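Local structure of vitamin B12-binding protein (5YSC) at residues 22-27 with 74-79. The protein binds vitamin B12 in the periplasm and probably delivers it to BtuC of the BtuCDF ABC importer. Residues are numbered along the deposited sequence; the frame is centred on the assembly and turned at random.
Sequences RIISLA and LTLKPD
Arg22, just before strand 23-25, is gripped by the chain leaving helix 70-76, in the connection from that helix to strand 80-83 in the parallel sheet of the N-terminal α/β lobe of this periplasmic binding protein. Its NE reaches the carbonyl oxygen of Leu76 at 2.7 Å, almost head-on to the C=O (173°), although that oxygen lies 23° out of the guanidinium plane; NH2 adds a weak bond to the same atom. The side chain gets there by a bend at chi3 (62°), which turns the guanidinium so that its edge faces the Leu76 carbonyl, with Leu76 CD2 in plane at the guanidinium edge, 3.7 Å from Arg22 NH2. The Arg22 backbone is held as well: its N donates to Asp79 OD1 (3.0 Å), approaching from above the carboxylate plane, and its O accepts from Asp79 N.

Farther along the strand, Ile24 CD1 lies 3.8 Å from Leu76 CD1 and also touches CB and CG of the Pro78 ring, while Val44 and Ile73 extend this apolar layer. Lys77, with positive phi, turns the chain out of the helix toward Pro78. The strand 23-25 then continues between strands 43-45 and 80-83, Ile24 pairing through its backbone with Leu80 and Ile82. Asp79 is itself positioned by a second bond, from Glu21 N to its OD2.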
ATOM      1  N   ARG A  22     -15.741  -6.389 -18.661  1.00 24.25           N
ATOM      2  CA  ARG A  22     -14.474  -7.113 -18.781  1.00 21.73           C
ATOM      3  C   ARG A  22     -13.394  -6.210 -18.179  1.00 20.83           C
ATOM      4  O   ARG A  22     -12.869  -5.323 -18.854  1.00 21.33           O
ATOM      5  CB  ARG A  22     -14.161  -7.459 -20.231  1.00 24.39           C
ATOM      6  CG  ARG A  22     -15.179  -8.373 -20.893  1.00 30.54           C
ATOM      7  CD  ARG A  22     -14.664  -8.860 -22.212  1.00 33.29           C
ATOM      8  NE  ARG A  22     -13.450  -9.640 -22.014  1.00 39.12           N
ATOM      9  CZ  ARG A  22     -13.435 -10.939 -21.747  1.00 41.58           C
ATOM     10  NH1 ARG A  22     -14.568 -11.618 -21.662  1.00 42.28           N
ATOM     11  NH2 ARG A  22     -12.282 -11.561 -21.563  1.00 35.43           N
ATOM     12  N   ILE A  23     -13.082  -6.401 -16.901  1.00 21.60           N
ATOM     13  CA  ILE A  23     -12.225  -5.458 -16.180  1.00 18.61           C
ATOM     14  C   ILE A  23     -10.868  -6.107 -15.938  1.00 19.29           C
ATOM     15  O   ILE A  23     -10.786  -7.291 -15.620  1.00 17.23           O
ATOM     16  CB  ILE A  23     -12.888  -5.010 -14.860  1.00 18.78           C
ATOM     17  CG1 ILE A  23     -14.262  -4.409 -15.141  1.00 22.08           C
ATOM     18  CG2 ILE A  23     -12.069  -3.929 -14.160  1.00 17.18           C
ATOM     19  CD1 ILE A  23     -15.036  -3.990 -13.893  1.00 19.99           C
ATOM     20  N   ILE A  24      -9.792  -5.336 -16.090  1.00 17.01           N
ATOM     21  CA  ILE A  24      -8.446  -5.827 -15.799  1.00 15.94           C
ATOM     22  C   ILE A  24      -7.842  -4.938 -14.732  1.00 15.69           C
ATOM     23  O   ILE A  24      -7.950  -3.715 -14.815  1.00 15.77           O
ATOM     24  CB  ILE A  24      -7.577  -5.841 -17.062  1.00 16.70           C
ATOM     25  CG1 ILE A  24      -8.073  -6.952 -17.999  1.00 16.74           C
ATOM     26  CG2 ILE A  24      -6.088  -6.047 -16.732  1.00 16.19           C
ATOM     27  CD1 ILE A  24      -7.268  -7.059 -19.296  1.00 22.21           C
ATOM     28  N   SER A  25      -7.214  -5.555 -13.728  1.00 13.56           N
ATOM     29  CA  SER A  25      -6.493  -4.855 -12.668  1.00 12.12           C
ATOM     30  C   SER A  25      -5.001  -5.082 -12.838  1.00 14.25           C
ATOM     31  O   SER A  25      -4.548  -6.228 -12.995  1.00 11.52           O
ATOM     32  CB  SER A  25      -6.914  -5.355 -11.288  1.00 11.13           C
ATOM     33  OG  SER A  25      -5.990  -4.913 -10.327  1.00 10.75           O
ATOM     34  N   LEU A  26      -4.247  -3.999 -12.753  1.00 10.27           N
ATOM     35  CA  LEU A  26      -2.800  -4.064 -12.918  1.00 12.02           C
ATOM     36  C   LEU A  26      -2.030  -3.974 -11.597  1.00 11.94           C
ATOM     37  O   LEU A  26      -0.822  -3.736 -11.625  1.00 12.55           O
ATOM     38  CB  LEU A  26      -2.341  -2.970 -13.873  1.00 13.44           C
ATOM     39  CG  LEU A  26      -2.982  -2.988 -15.268  1.00 12.00           C
ATOM     40  CD1 LEU A  26      -2.419  -1.834 -16.090  1.00 12.61           C
ATOM     41  CD2 LEU A  26      -2.757  -4.307 -16.006  1.00 15.81           C
ATOM     42  N   ALA A  27      -2.695  -4.137 -10.441  1.00  9.69           N
ATOM     43  CA  ALA A  27      -1.979  -4.066  -9.164  1.00 10.39           C
ATOM     44  C   ALA A  27      -2.725  -4.840  -8.076  1.00  8.31           C
ATOM     45  O   ALA A  27      -3.951  -4.934  -8.121  1.00  9.49           O
ATOM     46  CB  ALA A  27      -1.771  -2.620  -8.699  1.00 11.21           C
ATOM     47  N   LEU A  74      -4.511  -7.494 -25.016  1.00 28.71           N
ATOM     48  CA  LEU A  74      -5.162  -7.427 -26.320  1.00 32.37           C
ATOM     49  C   LEU A  74      -6.111  -8.605 -26.485  1.00 34.76           C
ATOM     50  O   LEU A  74      -7.258  -8.451 -26.919  1.00 36.47           O
ATOM     51  CB  LEU A  74      -4.099  -7.449 -27.419  1.00 30.57           C
ATOM     52  CG  LEU A  74      -3.571  -6.197 -28.127  1.00 33.92           C
ATOM     53  CD1 LEU A  74      -4.100  -4.877 -27.638  1.00 34.56           C
ATOM     54  CD2 LEU A  74      -2.058  -6.220 -28.062  1.00 30.34           C
ATOM     55  N   THR A  75      -5.624  -9.769 -26.081  1.00 36.79           N
ATOM     56  CA  THR A  75      -6.366 -11.017 -26.100  1.00 37.68           C
ATOM     57  C   THR A  75      -7.655 -10.991 -25.283  1.00 40.71           C
ATOM     58  O   THR A  75      -8.549 -11.792 -25.522  1.00 45.32           O
ATOM     59  CB  THR A  75      -5.495 -12.135 -25.519  1.00 48.08           C
ATOM     60  OG1 THR A  75      -4.795 -12.815 -26.569  1.00 46.97           O
ATOM     61  CG2 THR A  75      -6.338 -13.106 -24.715  1.00 47.96           C
ATOM     62  N   LEU A  76      -7.738 -10.085 -24.314  1.00 27.32           N
ATOM     63  CA  LEU A  76      -8.841 -10.070 -23.359  1.00 25.34           C
ATOM     64  C   LEU A  76      -9.888  -9.012 -23.641  1.00 27.38           C
ATOM     65  O   LEU A  76     -10.992  -9.106 -23.098  1.00 29.84           O
ATOM     66  CB  LEU A  76      -8.312  -9.872 -21.932  1.00 23.75           C
ATOM     67  CG  LEU A  76      -7.621 -11.102 -21.325  1.00 26.89           C
ATOM     68  CD1 LEU A  76      -6.825 -10.741 -20.089  1.00 25.72           C
ATOM     69  CD2 LEU A  76      -8.648 -12.184 -20.983  1.00 30.80           C
ATOM     70  N   LYS A  77      -9.546  -8.017 -24.447  1.00 28.98           N
ATOM     71  CA  LYS A  77     -10.498  -6.992 -24.859  1.00 31.82           C
ATOM     72  C   LYS A  77     -11.248  -6.308 -23.713  1.00 30.04           C
ATOM     73  O   LYS A  77     -12.471  -6.237 -23.732  1.00 28.44           O
ATOM     74  CB  LYS A  77     -11.509  -7.590 -25.844  1.00 36.52           C
ATOM     75  CG  LYS A  77     -10.871  -8.420 -26.947  1.00 38.48           C
ATOM     76  CD  LYS A  77     -11.906  -9.196 -27.738  1.00 44.43           C
ATOM     77  CE  LYS A  77     -11.977  -8.700 -29.170  1.00 49.53           C
ATOM     78  NZ  LYS A  77     -12.029  -9.819 -30.148  1.00 55.17           N
ATOM     79  N   PRO A  78     -10.520  -5.784 -22.732  1.00 24.85           N
ATOM     80  CA  PRO A  78     -11.172  -5.167 -21.581  1.00 24.32           C
ATOM     81  C   PRO A  78     -11.904  -3.908 -21.984  1.00 28.84           C
ATOM     82  O   PRO A  78     -11.488  -3.193 -22.895  1.00 29.73           O
ATOM     83  CB  PRO A  78      -9.998  -4.860 -20.635  1.00 19.03           C
ATOM     84  CG  PRO A  78      -8.879  -4.527 -21.570  1.00 21.98           C
ATOM     85  CD  PRO A  78      -9.064  -5.528 -22.722  1.00 25.75           C
ATOM     86  N   ASP A  79     -13.016  -3.627 -21.310  1.00 24.77           N
ATOM     87  CA  ASP A  79     -13.639  -2.324 -21.458  1.00 25.95           C
ATOM     88  C   ASP A  79     -13.282  -1.389 -20.317  1.00 24.65           C
ATOM     89  O   ASP A  79     -13.668  -0.221 -20.349  1.00 25.77           O
ATOM     90  CB  ASP A  79     -15.163  -2.460 -21.606  1.00 28.70           C
ATOM     91  CG  ASP A  79     -15.818  -3.210 -20.462  1.00 28.50           C
ATOM     92  OD1 ASP A  79     -15.116  -3.581 -19.501  1.00 27.38           O
ATOM     93  OD2 ASP A  79     -17.050  -3.431 -20.521  1.00 34.35           O
TER